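Local coordinates for substrate binding periplasmic protein (Ralstonia solanacearum, PDB 3LOP), which binds leucine and probably serves as the periplasmic substrate-capturing component of a transport system for it or related amino acids, at residues 35-40 against 44-49; 300-305 against 317-322; 326-331 against 338-343. All blocks are in the same frame, centred on the assembly; numbering follows the deposited sequence.

Contact 1: 35-40 against 44-49. With EDO (1,2-ethanediol), chain C.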
loop_
_atom_site.group_PDB
_atom_site.type_symbol
_atom_site.label_atom_id
_atom_site.label_comp_id
_atom_site.label_asym_id
_atom_site.label_seq_id
_atom_site.Cartn_x
_atom_site.Cartn_y
_atom_site.Cartn_z
ATOM N N TRP A 35 19.753 -6.528 4.525
ATOM C CA TRP A 35 20.659 -5.385 4.652
ATOM C C TRP A 35 20.997 -5.166 6.128
ATOM O O TRP A 35 22.166 -4.993 6.495
ATOM C CB TRP A 35 19.959 -4.168 4.036
ATOM C CG TRP A 35 20.504 -2.792 4.330
ATOM C CD1 TRP A 35 19.805 -1.757 4.880
ATOM C CD2 TRP A 35 21.777 -2.247 3.939
ATOM N NE1 TRP A 35 20.546 -0.604 4.847
ATOM C CE2 TRP A 35 21.763 -0.873 4.276
ATOM C CE3 TRP A 35 22.925 -2.782 3.335
ATOM C CZ2 TRP A 35 22.847 -0.025 4.029
ATOM C CZ3 TRP A 35 24.006 -1.933 3.089
ATOM C CH2 TRP A 35 23.956 -0.571 3.436
ATOM N N LEU A 36 19.974 -5.201 6.975
ATOM C CA LEU A 36 20.159 -5.026 8.410
ATOM C C LEU A 36 21.069 -6.130 8.944
ATOM O O LEU A 36 21.972 -5.875 9.746
ATOM C CB LEU A 36 18.804 -5.077 9.119
ATOM C CG LEU A 36 18.799 -4.912 10.639
ATOM C CD1 LEU A 36 19.325 -3.534 11.009
ATOM C CD2 LEU A 36 17.383 -5.103 11.162
ATOM N N ASN A 37 20.826 -7.361 8.503
ATOM C CA ASN A 37 21.653 -8.469 8.937
ATOM C C ASN A 37 23.091 -8.296 8.438
ATOM O O ASN A 37 24.030 -8.563 9.144
ATOM C CB ASN A 37 21.074 -9.820 8.479
ATOM C CG ASN A 37 19.836 -10.235 9.273
ATOM O OD1 ASN A 37 19.659 -9.840 10.428
ATOM N ND2 ASN A 37 18.984 -11.053 8.656
ATOM N N LEU A 38 23.300 -7.828 7.225
ATOM C CA LEU A 38 24.681 -7.649 6.792
ATOM C C LEU A 38 25.408 -6.645 7.691
ATOM O O LEU A 38 26.632 -6.701 7.860
ATOM C CB LEU A 38 24.720 -7.143 5.358
ATOM C CG LEU A 38 24.425 -8.112 4.221
ATOM C CD1 LEU A 38 24.572 -7.368 2.902
ATOM C CD2 LEU A 38 25.390 -9.288 4.273
ATOM N N ASN A 39 24.641 -5.722 8.263
ATOM C CA ASN A 39 25.191 -4.683 9.120
ATOM C C ASN A 39 25.237 -5.055 10.592
ATOM O O ASN A 39 25.462 -4.197 11.437
ATOM C CB ASN A 39 24.394 -3.388 8.946
ATOM C CG ASN A 39 24.787 -2.628 7.695
ATOM O OD1 ASN A 39 25.790 -1.918 7.683
ATOM N ND2 ASN A 39 24.006 -2.785 6.629
ATOM N N GLY A 40 25.015 -6.321 10.917
ATOM C CA GLY A 40 25.085 -6.688 12.319
ATOM C C GLY A 40 23.776 -7.045 12.996
ATOM O O GLY A 40 23.776 -7.454 14.158
ATOM N N GLY A 44 22.945 -7.443 17.905
ATOM C CA GLY A 44 23.661 -8.688 17.692
ATOM C C GLY A 44 22.789 -9.879 17.339
ATOM O O GLY A 44 23.273 -11.007 17.271
ATOM N N GLU A 45 21.504 -9.640 17.106
ATOM C CA GLU A 45 20.599 -10.729 16.771
ATOM C C GLU A 45 20.187 -10.710 15.302
ATOM O O GLU A 45 19.998 -9.646 14.714
ATOM C CB GLU A 45 19.356 -10.673 17.665
ATOM C CG GLU A 45 19.670 -10.756 19.151
ATOM C CD GLU A 45 18.425 -10.845 20.011
ATOM O OE1 GLU A 45 17.719 -11.874 19.932
ATOM O OE2 GLU A 45 18.151 -9.887 20.764
ATOM N N THR A 46 20.066 -11.900 14.721
ATOM C CA THR A 46 19.677 -12.066 13.322
ATOM C C THR A 46 18.165 -11.977 13.187
ATOM O O THR A 46 17.430 -12.567 13.978
ATOM C CB THR A 46 20.067 -13.458 12.768
ATOM O OG1 THR A 46 21.463 -13.686 12.932
ATOM C CG2 THR A 46 19.757 -13.551 11.294
ATOM N N ILE A 47 17.701 -11.252 12.175
ATOM C CA ILE A 47 16.271 -11.138 11.937
ATOM C C ILE A 47 15.898 -12.145 10.857
ATOM O O ILE A 47 16.569 -12.245 9.831
ATOM C CB ILE A 47 15.882 -9.726 11.452
ATOM C CG1 ILE A 47 16.331 -8.680 12.474
ATOM C CG2 ILE A 47 14.373 -9.652 11.227
ATOM C CD1 ILE A 47 15.757 -8.879 13.867
ATOM N N ARG A 48 14.842 -12.911 11.104
ATOM C CA ARG A 48 14.384 -13.890 10.131
ATOM C C ARG A 48 12.984 -13.517 9.682
ATOM O O ARG A 48 12.074 -13.406 10.502
ATOM C CB ARG A 48 14.354 -15.299 10.732
ATOM C CG ARG A 48 13.885 -16.351 9.731
ATOM C CD ARG A 48 13.713 -17.735 10.339
ATOM N NE ARG A 48 12.638 -17.781 11.326
ATOM C CZ ARG A 48 11.998 -18.890 11.679
ATOM N NH1 ARG A 48 12.323 -20.050 11.123
ATOM N NH2 ARG A 48 11.032 -18.842 12.586
ATOM N N LEU A 49 12.821 -13.308 8.382
ATOM C CA LEU A 49 11.517 -12.975 7.823
ATOM C C LEU A 49 10.947 -14.220 7.169
ATOM O O LEU A 49 11.583 -14.819 6.303
ATOM C CB LEU A 49 11.638 -11.862 6.780
ATOM C CG LEU A 49 10.370 -11.583 5.963
ATOM C CD1 LEU A 49 9.248 -11.105 6.876
ATOM C CD2 LEU A 49 10.672 -10.533 4.904
HETATM C C1 EDO C . 15.819 -11.698 6.394
HETATM O O1 EDO C . 15.160 -11.515 5.139
HETATM C C2 EDO C . 16.236 -13.155 6.545
HETATM O O2 EDO C . 15.072 -13.965 6.693
HETATM O O HOH W 1 23.617 -5.451 16.271
#
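Asn37, in the last turn of helix 19-38, reads the backbone of Ile47 with both ends of its amide. Its CB points toward the strand, and a first torsion that keeps CG beside its own backbone N (chi1 -74°) presents the amide to Ile47 with both branches within bonding distance; CG itself lies 3.7 Å from Ile47 N. At the tip the branches divide the work. OD1 accepts the N-H of Ile47 at 3.0 Å from Ile47 N, in an almost straight bond whose donor is tilted 15° from the carbonyl plane. ND2 donates to Ile47 O at 2.9 Å, meeting a lone pair in the carbonyl plane. Thr46 CG2 comes across the amide, 3.7 Å from Asn37 ND2, the two side chains crossing at about a right angle.

Next to this polar pair, Leu36 sends CD2 against Ile47 CG1 (4.0 Å), and Ile42 of the intervening turn touches both. The turn starts with a Schellman motif in which Gly40 is the C-prime residue, and a water donates to Gly40 O and accepts from Gly44 N. The whole forms the helix-to-strand return of a beta-alpha-beta unit. O2 of a 1,2-ethanediol, probably from the crystallisation liquor, accepts from Leu49 N, and the molecule is also hydrogen-bonded to Asp34 of helix 19-38.

With one acceptor and one donor, Asn37 fixes the rotation of its amide and serves the N-H and C=O of Ile47 on the outer edge of the strand, whose residues Thr46 and Arg48 bond to strand 6-12.

Contact 2: 300-305 against 317-322. With NI (nickel (II) ion), chain H.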
loop_
_atom_site.group_PDB
_atom_site.type_symbol
_atom_site.label_atom_id
_atom_site.label_comp_id
_atom_site.label_asym_id
_atom_site.label_seq_id
_atom_site.Cartn_x
_atom_site.Cartn_y
_atom_site.Cartn_z
ATOM N N ILE A 300 11.841 -3.105 17.303
ATOM C CA ILE A 300 12.493 -4.288 17.849
ATOM C C ILE A 300 13.771 -3.881 18.579
ATOM O O ILE A 300 14.081 -4.405 19.648
ATOM C CB ILE A 300 12.824 -5.305 16.733
ATOM C CG1 ILE A 300 11.520 -5.823 16.115
ATOM C CG2 ILE A 300 13.632 -6.465 17.306
ATOM C CD1 ILE A 300 11.711 -6.770 14.946
ATOM N N ARG A 301 14.500 -2.931 18.003
ATOM C CA ARG A 301 15.736 -2.448 18.607
ATOM C C ARG A 301 15.454 -1.839 19.978
ATOM O O ARG A 301 16.167 -2.109 20.945
ATOM C CB ARG A 301 16.390 -1.396 17.707
ATOM C CG ARG A 301 17.770 -0.957 18.183
ATOM C CD ARG A 301 18.315 0.186 17.339
ATOM N NE ARG A 301 17.602 1.436 17.590
ATOM C CZ ARG A 301 17.660 2.112 18.735
ATOM N NH1 ARG A 301 18.400 1.659 19.738
ATOM N NH2 ARG A 301 16.973 3.237 18.879
ATOM N N ARG A 302 14.409 -1.022 20.057
ATOM C CA ARG A 302 14.037 -0.376 21.310
ATOM C C ARG A 302 13.508 -1.359 22.347
ATOM O O ARG A 302 13.568 -1.093 23.550
ATOM C CB ARG A 302 12.983 0.705 21.053
ATOM C CG ARG A 302 13.461 1.845 20.173
ATOM C CD ARG A 302 12.390 2.916 20.069
ATOM N NE ARG A 302 12.794 4.022 19.209
ATOM C CZ ARG A 302 12.190 5.207 19.183
ATOM N NH1 ARG A 302 11.150 5.443 19.975
ATOM N NH2 ARG A 302 12.625 6.158 18.368
ATOM N N ALA A 303 12.995 -2.494 21.883
ATOM C CA ALA A 303 12.444 -3.506 22.780
ATOM C C ALA A 303 13.512 -4.210 23.611
ATOM O O ALA A 303 13.194 -4.870 24.602
ATOM C CB ALA A 303 11.642 -4.524 21.984
ATOM N N GLY A 304 14.770 -4.086 23.200
ATOM C CA GLY A 304 15.850 -4.706 23.950
ATOM C C GLY A 304 16.180 -6.127 23.535
ATOM O O GLY A 304 15.521 -6.693 22.667
ATOM N N PRO A 305 17.212 -6.734 24.146
ATOM C CA PRO A 305 17.643 -8.102 23.846
ATOM C C PRO A 305 16.529 -9.129 24.021
ATOM O O PRO A 305 15.676 -8.985 24.898
ATOM C CB PRO A 305 18.788 -8.323 24.832
ATOM C CG PRO A 305 19.368 -6.956 24.967
ATOM C CD PRO A 305 18.128 -6.105 25.112
ATOM N N THR A 317 4.036 1.416 20.083
ATOM C CA THR A 317 3.120 2.442 20.562
ATOM C C THR A 317 3.833 3.697 21.049
ATOM O O THR A 317 3.195 4.722 21.274
ATOM C CB THR A 317 2.231 1.918 21.711
ATOM O OG1 THR A 317 3.028 1.692 22.879
ATOM C CG2 THR A 317 1.555 0.623 21.310
ATOM N N GLU A 318 5.150 3.628 21.206
ATOM C CA GLU A 318 5.881 4.792 21.689
ATOM C C GLU A 318 6.804 5.453 20.672
ATOM O O GLU A 318 7.571 6.349 21.020
ATOM C CB GLU A 318 6.646 4.423 22.961
ATOM C CG GLU A 318 5.737 3.799 24.006
ATOM C CD GLU A 318 6.401 3.605 25.347
ATOM O OE1 GLU A 318 7.520 3.050 25.395
ATOM O OE2 GLU A 318 5.786 3.998 26.361
ATOM N N LEU A 319 6.736 5.017 19.417
ATOM C CA LEU A 319 7.549 5.637 18.376
ATOM C C LEU A 319 6.958 7.027 18.149
ATOM O O LEU A 319 5.807 7.152 17.726
ATOM C CB LEU A 319 7.485 4.831 17.070
ATOM C CG LEU A 319 8.180 3.467 17.030
ATOM C CD1 LEU A 319 8.065 2.897 15.625
ATOM C CD2 LEU A 319 9.648 3.605 17.420
ATOM N N ARG A 320 7.737 8.065 18.443
ATOM C CA ARG A 320 7.275 9.444 18.279
ATOM C C ARG A 320 8.162 10.177 17.283
ATOM O O ARG A 320 9.232 10.672 17.633
ATOM C CB ARG A 320 7.297 10.173 19.631
ATOM C CG ARG A 320 6.691 11.586 19.621
ATOM C CD ARG A 320 5.243 11.556 19.169
ATOM N NE ARG A 320 4.438 12.665 19.687
ATOM C CZ ARG A 320 4.519 13.930 19.284
ATOM N NH1 ARG A 320 5.382 14.288 18.343
ATOM N NH2 ARG A 320 3.713 14.839 19.814
ATOM N N ASP A 321 7.706 10.228 16.038
ATOM C CA ASP A 321 8.424 10.888 14.956
ATOM C C ASP A 321 9.755 10.231 14.607
ATOM O O ASP A 321 10.753 10.914 14.362
ATOM C CB ASP A 321 8.647 12.367 15.285
ATOM C CG ASP A 321 7.362 13.081 15.653
ATOM O OD1 ASP A 321 6.380 12.983 14.886
ATOM O OD2 ASP A 321 7.336 13.743 16.710
ATOM N N TYR A 322 9.773 8.903 14.585
ATOM C CA TYR A 322 10.987 8.190 14.213
ATOM C C TYR A 322 11.204 8.458 12.723
ATOM O O TYR A 322 10.307 8.231 11.909
ATOM C CB TYR A 322 10.827 6.688 14.468
ATOM C CG TYR A 322 11.880 5.856 13.781
ATOM C CD1 TYR A 322 13.235 6.038 14.058
ATOM C CD2 TYR A 322 11.522 4.917 12.817
ATOM C CE1 TYR A 322 14.208 5.304 13.384
ATOM C CE2 TYR A 322 12.484 4.181 12.139
ATOM C CZ TYR A 322 13.823 4.380 12.424
ATOM O OH TYR A 322 14.770 3.655 11.735
HETATM NI NI NI H . 7.073 2.753 27.631
HETATM O O HOH W 2 10.244 8.175 20.069
HETATM O O HOH W 3 9.046 1.725 27.999
HETATM O O HOH W 4 5.857 3.061 29.558
HETATM O O HOH W 5 7.761 4.939 27.952
#
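Arg302 lays its guanidinium over Leu319, a van der Waals contact of a methyl with the face of the flat group that joins the end of helix 284-303 to the loop following helix 309-317. The methyl, Leu319 CD2, sits beneath that face, 3.5 Å from Arg302 CZ and displaced toward the rim. The arginine chain runs extended from CG to NE (chi2 -175°, chi3 -179°), which carries the group across to the leucine, and the two side chains cross obliquely. Leu319 also packs on Val295 and Glu298 of the helix. Farther along, Arg302 NH2 passes 4.3 Å from Tyr322 CB.

Polar links run round the edge of the guanidinium. In its plane, Arg302 NH1 donates to a water at 2.9 Å, and that water also accepts from Arg320 N, joining the arm to the loop backbone. Glu298, one turn back on the helix, forms a salt bridge with Arg302 NE and thereby steadies the group from its own helix.

In the fold, the loop joins the end of helix 309-317 to the small antiparallel hairpin of strands 322-323 and 329-331, beside the C-terminal end of helix 284-303. Asp321 and Tyr322 together face Val330 there as a G1 beta bulge.

Within 317-322 itself there is a salt bridge and a metal site. Asp321 OD2 is met on its syn side by Arg320 NH1, 2.6 Å away and in the guanidinium plane. Glu318 is a bidentate ligand of a nickel ion, with OE1 at 2.3 Å and OE2 at 2.2 Å, and three waters also coordinate the metal.

Contact 3: 326-331 against 338-343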
loop_
_atom_site.group_PDB
_atom_site.type_symbol
_atom_site.label_atom_id
_atom_site.label_comp_id
_atom_site.label_asym_id
_atom_site.label_seq_id
_atom_site.Cartn_x
_atom_site.Cartn_y
_atom_site.Cartn_z
ATOM N N GLY A 326 15.156 11.138 5.407
ATOM C CA GLY A 326 14.642 12.275 4.661
ATOM C C GLY A 326 13.427 12.976 5.235
ATOM O O GLY A 326 12.744 13.717 4.526
ATOM N N GLY A 327 13.139 12.751 6.510
ATOM C CA GLY A 327 11.996 13.410 7.108
ATOM C C GLY A 327 10.711 12.610 7.063
ATOM O O GLY A 327 9.658 13.105 7.468
ATOM N N PHE A 328 10.775 11.387 6.549
ATOM C CA PHE A 328 9.586 10.545 6.517
ATOM C C PHE A 328 9.535 9.960 7.919
ATOM O O PHE A 328 10.190 8.963 8.220
ATOM C CB PHE A 328 9.719 9.438 5.466
ATOM C CG PHE A 328 8.454 8.649 5.265
ATOM C CD1 PHE A 328 8.152 7.569 6.087
ATOM C CD2 PHE A 328 7.548 9.014 4.278
ATOM C CE1 PHE A 328 6.960 6.863 5.929
ATOM C CE2 PHE A 328 6.355 8.319 4.112
ATOM C CZ PHE A 328 6.060 7.239 4.940
ATOM N N THR A 329 8.764 10.614 8.779
ATOM C CA THR A 329 8.653 10.211 10.172
ATOM C C THR A 329 7.377 9.460 10.495
ATOM O O THR A 329 6.351 9.641 9.844
ATOM C CB THR A 329 8.741 11.438 11.089
ATOM O OG1 THR A 329 7.730 12.384 10.715
ATOM C CG2 THR A 329 10.107 12.092 10.967
ATOM N N VAL A 330 7.455 8.622 11.523
ATOM C CA VAL A 330 6.321 7.833 11.964
ATOM C C VAL A 330 6.034 8.103 13.437
ATOM O O VAL A 330 6.936 8.066 14.276
ATOM C CB VAL A 330 6.599 6.330 11.764
ATOM C CG1 VAL A 330 5.397 5.513 12.197
ATOM C CG2 VAL A 330 6.940 6.058 10.306
ATOM N N ASP A 331 4.774 8.395 13.741
ATOM C CA ASP A 331 4.344 8.660 15.108
ATOM C C ASP A 331 3.140 7.774 15.416
ATOM O O ASP A 331 2.041 8.014 14.912
ATOM C CB ASP A 331 3.969 10.142 15.259
ATOM C CG ASP A 331 3.333 10.455 16.601
ATOM O OD1 ASP A 331 3.445 9.621 17.522
ATOM O OD2 ASP A 331 2.728 11.543 16.736
ATOM N N PRO A 338 -2.861 7.556 10.905
ATOM C CA PRO A 338 -1.718 6.799 10.384
ATOM C C PRO A 338 -0.417 7.321 10.986
ATOM O O PRO A 338 -0.320 8.493 11.353
ATOM C CB PRO A 338 -1.787 7.052 8.880
ATOM C CG PRO A 338 -3.257 7.272 8.637
ATOM C CD PRO A 338 -3.641 8.150 9.804
ATOM N N GLY A 339 0.580 6.445 11.075
ATOM C CA GLY A 339 1.862 6.841 11.629
ATOM C C GLY A 339 2.520 7.986 10.882
ATOM O O GLY A 339 3.153 8.849 11.489
ATOM N N SER A 340 2.379 7.989 9.560
ATOM C CA SER A 340 2.963 9.029 8.726
ATOM C C SER A 340 1.921 10.045 8.297
ATOM O O SER A 340 0.818 9.678 7.894
ATOM C CB SER A 340 3.599 8.417 7.479
ATOM O OG SER A 340 3.928 9.428 6.539
ATOM N N HIS A 341 2.276 11.322 8.386
ATOM C CA HIS A 341 1.371 12.389 7.982
ATOM C C HIS A 341 1.753 12.912 6.599
ATOM O O HIS A 341 1.184 13.892 6.119
ATOM C CB HIS A 341 1.404 13.533 9.002
ATOM C CG HIS A 341 2.771 14.093 9.245
ATOM N ND1 HIS A 341 3.571 14.563 8.228
ATOM C CD2 HIS A 341 3.468 14.279 10.390
ATOM C CE1 HIS A 341 4.704 15.014 8.736
ATOM N NE2 HIS A 341 4.667 14.855 10.046
ATOM N N TYR A 342 2.708 12.244 5.956
ATOM C CA TYR A 342 3.166 12.659 4.634
ATOM C C TYR A 342 2.237 12.293 3.486
ATOM O O TYR A 342 1.824 11.141 3.336
ATOM C CB TYR A 342 4.543 12.063 4.327
ATOM C CG TYR A 342 4.985 12.312 2.901
ATOM C CD1 TYR A 342 5.408 13.577 2.492
ATOM C CD2 TYR A 342 4.922 11.296 1.945
ATOM C CE1 TYR A 342 5.754 13.825 1.166
ATOM C CE2 TYR A 342 5.263 11.534 0.616
ATOM C CZ TYR A 342 5.676 12.800 0.235
ATOM O OH TYR A 342 6.001 13.043 -1.079
ATOM N N ILE A 343 1.921 13.286 2.665
ATOM C CA ILE A 343 1.099 13.067 1.487
ATOM C C ILE A 343 1.200 14.259 0.548
ATOM O O ILE A 343 1.018 15.411 0.950
ATOM C CB ILE A 343 -0.385 12.797 1.834
ATOM C CG1 ILE A 343 -1.167 12.568 0.537
ATOM C CG2 ILE A 343 -0.972 13.952 2.635
ATOM C CD1 ILE A 343 -2.589 12.099 0.748
HETATM O O HOH W 6 5.717 11.240 7.695
HETATM O O HOH W 7 0.255 9.720 13.793
#
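The ring of Phe328 meets Tyr342 at its edge: Tyr342 CD2 lies near the phenylalanine plane, 4.0 Å from Phe328 CE2, and the two side chains cross at about a right angle. Ser340 OG approaches the same ring obliquely, 3.4 Å from Phe328 CZ. On the imidazole of His341, a water lies over one face toward the rim, while Thr329 OG1 comes to the ring obliquely at NE2; a bound nickel ion lies about 2 Å from the nearest atom of the histidine side chain.

These groups join residues 326-331, which include the second strand of an antiparallel hairpin with strand 322-323, to the loop that leads on to strand 344-348 in the periplasmic binding protein fold. With CG opposite its backbone N (chi1 -173°), Phe328 brings the end of its ring to Ser340 and Tyr342. The ring also packs on Val291 of helix 284-303 and on Met254 and Pro255. Ser340 OG accepts from Tyr342 N in an ST turn. The tyrosine hydroxyl is hydrogen-bonded to Glu344.

Two waters join the segments. One donates to both Thr329 O and Ser340 OG, so the serine oxygen is gripped by the water and by the Tyr342 N-H together. The other donates to Asp331 O and Pro338 O.

The backbones come closest at Gly339, whose CA lies 4.6 Å from Val330 CA. Val330 CG1 packs on Gly339 CA at 3.8 Å. Gly339 O accepts from Asp331 N at 2.8 Å, the donor tilted 29° from the carbonyl plane, and it also receives a CA-H...O contact from Val330 CA at 3.4 Å.

The contacts come in series along the chain, contact 1 first and contact 3 last. Contact 1 closes a beta-alpha-beta unit at the edge of the five-stranded parallel sheet, its centre about 17 Å from that of contact 2; they touch where Glu45 OE2, hydrogen-bonded to Lys306 N, packs on Pro305 CA. Contacts 2 and 3, about 15 Å apart between centres, share the hairpin of strands 322-323 and 329-331; contact 2 includes the end of helix 284-303 and contact 3 packs on it. Contact 3 also meets Pro120 and Ile121 through backbone bonds, near Lys122 and Tyr125 of the magnesium site, consistent with a series running from the outer sheet edge toward the leucine-binding region.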